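Local coordinates for putative amidohydrolase/peptidase (Burkholderia cenocepacia, PDB 4WJB), which probably hydrolyses carbon-nitrogen bonds other than peptide bonds as a zinc-dependent amidohydrolase of the peptidase M20 family, at residues 232-237 with 329-334; 228-233 with 293-298. All coordinates share one frame; numbering follows the deposited sequence.

Interaction 1: 232-237 with 329-334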
loop_
_atom_site.group_PDB
_atom_site.type_symbol
_atom_site.label_atom_id
_atom_site.label_comp_id
_atom_site.label_asym_id
_atom_site.label_seq_id
_atom_site.Cartn_x
_atom_site.Cartn_y
_atom_site.Cartn_z
ATOM N N THR A 232 -0.232 9.619 8.717
ATOM C CA THR A 232 -0.595 10.113 7.394
ATOM C C THR A 232 0.416 11.138 6.904
ATOM O O THR A 232 0.645 12.160 7.551
ATOM C CB THR A 232 -1.999 10.741 7.384
ATOM O OG1 THR A 232 -2.974 9.720 7.614
ATOM C CG2 THR A 232 -2.279 11.396 6.039
ATOM N N LEU A 233 1.032 10.849 5.763
ATOM C CA LEU A 233 1.937 11.792 5.119
ATOM C C LEU A 233 1.242 12.462 3.944
ATOM O O LEU A 233 0.618 11.793 3.121
ATOM C CB LEU A 233 3.209 11.091 4.648
ATOM C CG LEU A 233 4.146 10.601 5.748
ATOM C CD1 LEU A 233 5.311 9.844 5.143
ATOM C CD2 LEU A 233 4.633 11.778 6.572
ATOM N N THR A 234 1.348 13.784 3.874
ATOM C CA THR A 234 0.675 14.540 2.829
ATOM C C THR A 234 1.681 15.241 1.932
ATOM O O THR A 234 2.482 16.054 2.394
ATOM C CB THR A 234 -0.289 15.578 3.416
ATOM O OG1 THR A 234 -1.290 14.913 4.193
ATOM C CG2 THR A 234 -0.960 16.375 2.298
ATOM N N GLY A 235 1.640 14.907 0.648
ATOM C CA GLY A 235 2.516 15.525 -0.328
ATOM C C GLY A 235 1.732 16.206 -1.423
ATOM O O GLY A 235 0.679 16.790 -1.171
ATOM N N VAL A 236 2.246 16.131 -2.647
ATOM C CA VAL A 236 1.605 16.781 -3.780
ATOM C C VAL A 236 1.446 15.821 -4.952
ATOM O O VAL A 236 2.435 15.304 -5.474
ATOM C CB VAL A 236 2.409 18.011 -4.246
ATOM C CG1 VAL A 236 1.748 18.658 -5.453
ATOM C CG2 VAL A 236 2.555 19.013 -3.112
ATOM N N ASP A 237 0.198 15.577 -5.351
ATOM C CA ASP A 237 -0.082 14.797 -6.551
ATOM C C ASP A 237 0.610 15.449 -7.743
ATOM O O ASP A 237 0.448 16.644 -7.983
ATOM C CB ASP A 237 -1.590 14.695 -6.805
ATOM C CG ASP A 237 -2.277 13.690 -5.895
ATOM O OD1 ASP A 237 -1.642 13.208 -4.935
ATOM O OD2 ASP A 237 -3.464 13.381 -6.141
ATOM N N GLY A 329 3.695 17.113 4.740
ATOM C CA GLY A 329 2.869 17.292 5.918
ATOM C C GLY A 329 2.765 15.958 6.629
ATOM O O GLY A 329 2.649 14.917 5.983
ATOM N N ALA A 330 2.816 15.980 7.957
ATOM C CA ALA A 330 2.785 14.747 8.732
ATOM C C ALA A 330 1.731 14.801 9.827
ATOM O O ALA A 330 1.533 15.835 10.466
ATOM C CB ALA A 330 4.155 14.464 9.333
ATOM N N GLN A 331 1.055 13.676 10.025
ATOM C CA GLN A 331 0.083 13.519 11.096
ATOM C C GLN A 331 0.315 12.161 11.738
ATOM O O GLN A 331 0.541 11.174 11.038
ATOM C CB GLN A 331 -1.348 13.617 10.572
ATOM C CG GLN A 331 -1.734 14.975 10.012
ATOM C CD GLN A 331 -2.980 14.907 9.150
ATOM O OE1 GLN A 331 -2.907 14.612 7.954
ATOM N NE2 GLN A 331 -4.134 15.173 9.754
ATOM N N ILE A 332 0.269 12.108 13.064
ATOM C CA ILE A 332 0.437 10.838 13.767
ATOM C C ILE A 332 -0.510 10.746 14.953
ATOM O O ILE A 332 -0.690 11.712 15.693
ATOM C CB ILE A 332 1.898 10.632 14.243
ATOM C CG1 ILE A 332 2.052 9.272 14.931
ATOM C CG2 ILE A 332 2.351 11.775 15.153
ATOM C CD1 ILE A 332 3.488 8.912 15.274
ATOM N N GLU A 333 -1.128 9.581 15.117
ATOM C CA GLU A 333 -2.040 9.352 16.226
ATOM C C GLU A 333 -1.787 7.997 16.861
ATOM O O GLU A 333 -1.820 6.968 16.188
ATOM C CB GLU A 333 -3.497 9.443 15.767
ATOM N N GLN A 334 -1.525 8.004 18.161
ATOM C CA GLN A 334 -1.455 6.762 18.909
ATOM C C GLN A 334 -2.880 6.308 19.196
ATOM O O GLN A 334 -3.600 6.953 19.956
ATOM C CB GLN A 334 -0.659 6.949 20.200
ATOM C CG GLN A 334 -0.418 5.669 20.979
ATOM C CD GLN A 334 0.440 5.897 22.206
ATOM O OE1 GLN A 334 0.222 5.287 23.252
ATOM N NE2 GLN A 334 1.429 6.775 22.084
HETATM O O HOH W 1 -0.642 14.483 6.759
#

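Interaction 2: 228-233 with 293-298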
loop_
_atom_site.group_PDB
_atom_site.type_symbol
_atom_site.label_atom_id
_atom_site.label_comp_id
_atom_site.label_asym_id
_atom_site.label_seq_id
_atom_site.Cartn_x
_atom_site.Cartn_y
_atom_site.Cartn_z
ATOM N N TRP A 228 0.210 1.341 19.415
ATOM C CA TRP A 228 -0.168 1.363 18.002
ATOM C C TRP A 228 -0.337 2.798 17.513
ATOM O O TRP A 228 -0.827 3.655 18.252
ATOM C CB TRP A 228 -1.471 0.591 17.759
ATOM C CG TRP A 228 -1.417 -0.878 18.056
ATOM C CD1 TRP A 228 -0.472 -1.541 18.785
ATOM C CD2 TRP A 228 -2.361 -1.869 17.626
ATOM N NE1 TRP A 228 -0.771 -2.881 18.838
ATOM C CE2 TRP A 228 -1.923 -3.110 18.136
ATOM C CE3 TRP A 228 -3.530 -1.827 16.858
ATOM C CZ2 TRP A 228 -2.612 -4.298 17.900
ATOM C CZ3 TRP A 228 -4.214 -3.010 16.625
ATOM C CH2 TRP A 228 -3.752 -4.230 17.148
ATOM N N TYR A 229 0.049 3.042 16.263
ATOM C CA TYR A 229 -0.029 4.373 15.674
ATOM C C TYR A 229 -0.626 4.345 14.272
ATOM O O TYR A 229 -0.551 3.337 13.567
ATOM C CB TYR A 229 1.357 5.025 15.598
ATOM C CG TYR A 229 2.109 5.092 16.905
ATOM C CD1 TYR A 229 2.845 4.006 17.355
ATOM C CD2 TYR A 229 2.100 6.247 17.679
ATOM C CE1 TYR A 229 3.537 4.056 18.545
ATOM C CE2 TYR A 229 2.795 6.310 18.875
ATOM C CZ TYR A 229 3.512 5.208 19.299
ATOM O OH TYR A 229 4.211 5.243 20.480
ATOM N N GLU A 230 -1.218 5.466 13.880
ATOM C CA GLU A 230 -1.582 5.704 12.493
ATOM C C GLU A 230 -0.857 6.955 12.025
ATOM O O GLU A 230 -0.841 7.968 12.727
ATOM C CB GLU A 230 -3.096 5.853 12.335
ATOM C CG GLU A 230 -3.851 4.552 12.536
ATOM C CD GLU A 230 -5.341 4.710 12.345
ATOM O OE1 GLU A 230 -5.819 5.861 12.344
ATOM O OE2 GLU A 230 -6.034 3.681 12.196
ATOM N N VAL A 231 -0.237 6.870 10.853
ATOM C CA VAL A 231 0.542 7.974 10.316
ATOM C C VAL A 231 0.069 8.342 8.917
ATOM O O VAL A 231 -0.029 7.482 8.041
ATOM C CB VAL A 231 2.044 7.645 10.257
ATOM C CG1 VAL A 231 2.810 8.800 9.619
ATOM C CG2 VAL A 231 2.584 7.343 11.648
ATOM N N THR A 232 -0.232 9.619 8.717
ATOM C CA THR A 232 -0.595 10.113 7.394
ATOM C C THR A 232 0.416 11.138 6.904
ATOM O O THR A 232 0.645 12.160 7.551
ATOM C CB THR A 232 -1.999 10.741 7.384
ATOM O OG1 THR A 232 -2.974 9.720 7.614
ATOM C CG2 THR A 232 -2.279 11.396 6.039
ATOM N N LEU A 233 1.032 10.849 5.763
ATOM C CA LEU A 233 1.937 11.792 5.119
ATOM C C LEU A 233 1.242 12.462 3.944
ATOM O O LEU A 233 0.618 11.793 3.121
ATOM C CB LEU A 233 3.209 11.091 4.648
ATOM C CG LEU A 233 4.146 10.601 5.748
ATOM C CD1 LEU A 233 5.311 9.844 5.143
ATOM C CD2 LEU A 233 4.633 11.778 6.572
ATOM N N GLY A 293 -0.241 11.289 -1.253
ATOM C CA GLY A 293 -0.738 10.872 0.044
ATOM C C GLY A 293 -0.316 9.464 0.401
ATOM O O GLY A 293 -0.240 8.580 -0.457
ATOM N N CYS A 294 -0.035 9.241 1.676
ATOM C CA CYS A 294 0.319 7.901 2.104
ATOM C C CYS A 294 -0.020 7.660 3.570
ATOM O O CYS A 294 0.450 8.370 4.455
ATOM C CB CYS A 294 1.801 7.635 1.861
ATOM S SG CYS A 294 2.226 5.880 2.026
ATOM N N PHE A 295 -0.848 6.650 3.803
ATOM C CA PHE A 295 -1.217 6.227 5.147
ATOM C C PHE A 295 -0.491 4.931 5.480
ATOM O O PHE A 295 -0.366 4.050 4.628
ATOM C CB PHE A 295 -2.739 6.053 5.248
ATOM C CG PHE A 295 -3.196 5.250 6.441
ATOM C CD1 PHE A 295 -3.445 5.868 7.656
ATOM C CD2 PHE A 295 -3.404 3.880 6.337
ATOM C CE1 PHE A 295 -3.875 5.133 8.753
ATOM C CE2 PHE A 295 -3.830 3.139 7.431
ATOM C CZ PHE A 295 -4.069 3.767 8.638
ATOM N N PHE A 296 0.008 4.819 6.707
ATOM C CA PHE A 296 0.575 3.558 7.174
ATOM C C PHE A 296 0.499 3.432 8.689
ATOM O O PHE A 296 0.387 4.428 9.408
ATOM C CB PHE A 296 2.027 3.391 6.699
ATOM C CG PHE A 296 2.983 4.406 7.265
ATOM C CD1 PHE A 296 3.195 5.618 6.619
ATOM C CD2 PHE A 296 3.689 4.139 8.432
ATOM C CE1 PHE A 296 4.084 6.549 7.132
ATOM C CE2 PHE A 296 4.576 5.068 8.953
ATOM C CZ PHE A 296 4.773 6.273 8.302
ATOM N N THR A 297 0.547 2.194 9.166
ATOM C CA THR A 297 0.448 1.921 10.594
ATOM C C THR A 297 1.806 1.597 11.194
ATOM O O THR A 297 2.712 1.141 10.499
ATOM C CB THR A 297 -0.497 0.746 10.878
ATOM O OG1 THR A 297 0.002 -0.428 10.226
ATOM C CG2 THR A 297 -1.907 1.052 10.370
ATOM N N VAL A 298 1.942 1.845 12.492
ATOM C CA VAL A 298 3.135 1.452 13.222
ATOM C C VAL A 298 2.710 0.787 14.523
ATOM O O VAL A 298 1.800 1.267 15.204
ATOM C CB VAL A 298 4.054 2.654 13.537
ATOM C CG1 VAL A 298 5.312 2.195 14.255
ATOM C CG2 VAL A 298 4.424 3.400 12.266
#

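Interaction 1: 232-237 with 329-334
Gln331 lays its side chain alongside that of Thr232, both pointing the same way off the sheet, with OE1 of Gln331 3.8 Å from CG2 of Thr232. CG2 is anti to the backbone N of Thr232 (OG1 at chi1 -67°), which turns the methyl rather than the hydroxyl toward the amide. Thr234, two residues on and on the same face, presents OG1 instead, and a water joins this hydroxyl to the glutamine. The water hydrogen-bonds to OG1 of Thr234 at 2.7 Å, to OE1 of Gln331 at 2.6 Å and to the backbone O of Thr232, three points that tie the amide end of Gln331 to the neighbouring strand on a polar surface.

Beneath these side chains the backbones run antiparallel, their short axes at 167°. Thr232 pairs with Gln331 and Thr234 with Gly329, each a hydrogen-bonded pair with two N-H to O bonds. The straightest is Thr234 N to Gly329 O, 2.7 Å long with 167° at the hydrogen, and the same carbonyl also receives a CA-H contact from Leu233. Water, Gln331 N and the CA of Ala330 all approach Thr232 O.

Leu233 and Ala330 form the non-hydrogen-bonded pair between them and face the other side of the sheet, where CD2 of Leu233 meets CB of Ala330 at 3.9 Å. The ladder stops at Thr234 and Gly329: beyond Thr234 the chain parts from strand 329-342, while Gly235 still bonds by its backbone to Gly292, and Asp237 forms a salt bridge with Arg283.

The contact joins the end of strand 217-234 to the beginning of strand 329-342. On the Leu233 face Ala330 rests on Ala323 of helix 305-326, while strand 289-302 flanks the other edge of strand 217-234.

Interaction 2: 228-233 with 293-298
Val231 packs over one face of the Phe296 ring, its CB 3.9 Å from the ring centroid and 20° off the normal, a CH-pi contact offset toward the rim. CG1 of Val231 comes closer still to the ring's tip, 3.5 Å from CZ. The ring reaches this place because CG of Phe296 sits between the backbone N and the carbonyl carbon (chi1 65°), which leans the ring toward strand 228-233 and lays it beside the valine. Leu233 then brings CD1 to the ring's edge, 4.0 Å from CE1. Farther along the same face, CB of Tyr229 meets CB of Val298. Helix 251-268, through Ala255 and Met258, packs on Phe296; helix 305-326 packs on Val231 and Tyr229, and its Asp312 is hydrogen-bonded to the tyrosine hydroxyl.

Three hydrogen-bonded pairs, Tyr229 with Val298, Val231 with Phe296 and Leu233 with Cys294, hold the antiparallel backbones together by six bonds. Leu233 N to Cys294 O is nearly straight. Val298 N, by contrast, meets Tyr229 O from above the carbonyl plane, at 3.1 Å.

The other face is more polar. Glu230, extended beyond CG, runs obliquely past Phe295, with CB 3.7 Å from CE1; its CD lies at the ring edge and its carboxylate plane stands 81° from the ring. OG1 of Thr232 approaches another part of that edge, 3.9 Å from CD1 of Phe295. The acid's OE2 forms a salt bridge with Arg287 of the second subunit, which also packs on Trp228 and Thr297.

One face buried under two helices, the other partly turned to the partner subunit, is the arrangement of the M20 dimerisation domain, an alpha/beta domain whose antiparallel sheet carries its helices on one side; here the two strands are neighbours in that sheet.

Interactions 1 and 2 share Thr232 and Leu233 and flank strand 217-234 on its two edges, one with strand 329-342 and the other with strand 289-302. Their centres lie about 7 Å apart, and Glu333 O to Glu230 N, a probable backbone hydrogen bond of 2.8 Å, continues the pairing of interaction 1 beside interaction 2. Interaction 1 is a surface contact near the strand's end, where backbone hydrogen bonds carry the contact, one water links the polar side chains and apolar packing is slight. Interaction 2 is buried and about twice as extensive, with an aromatic and aliphatic helix-facing side and a charge directed to the second subunit. Both lie away from the zinc site.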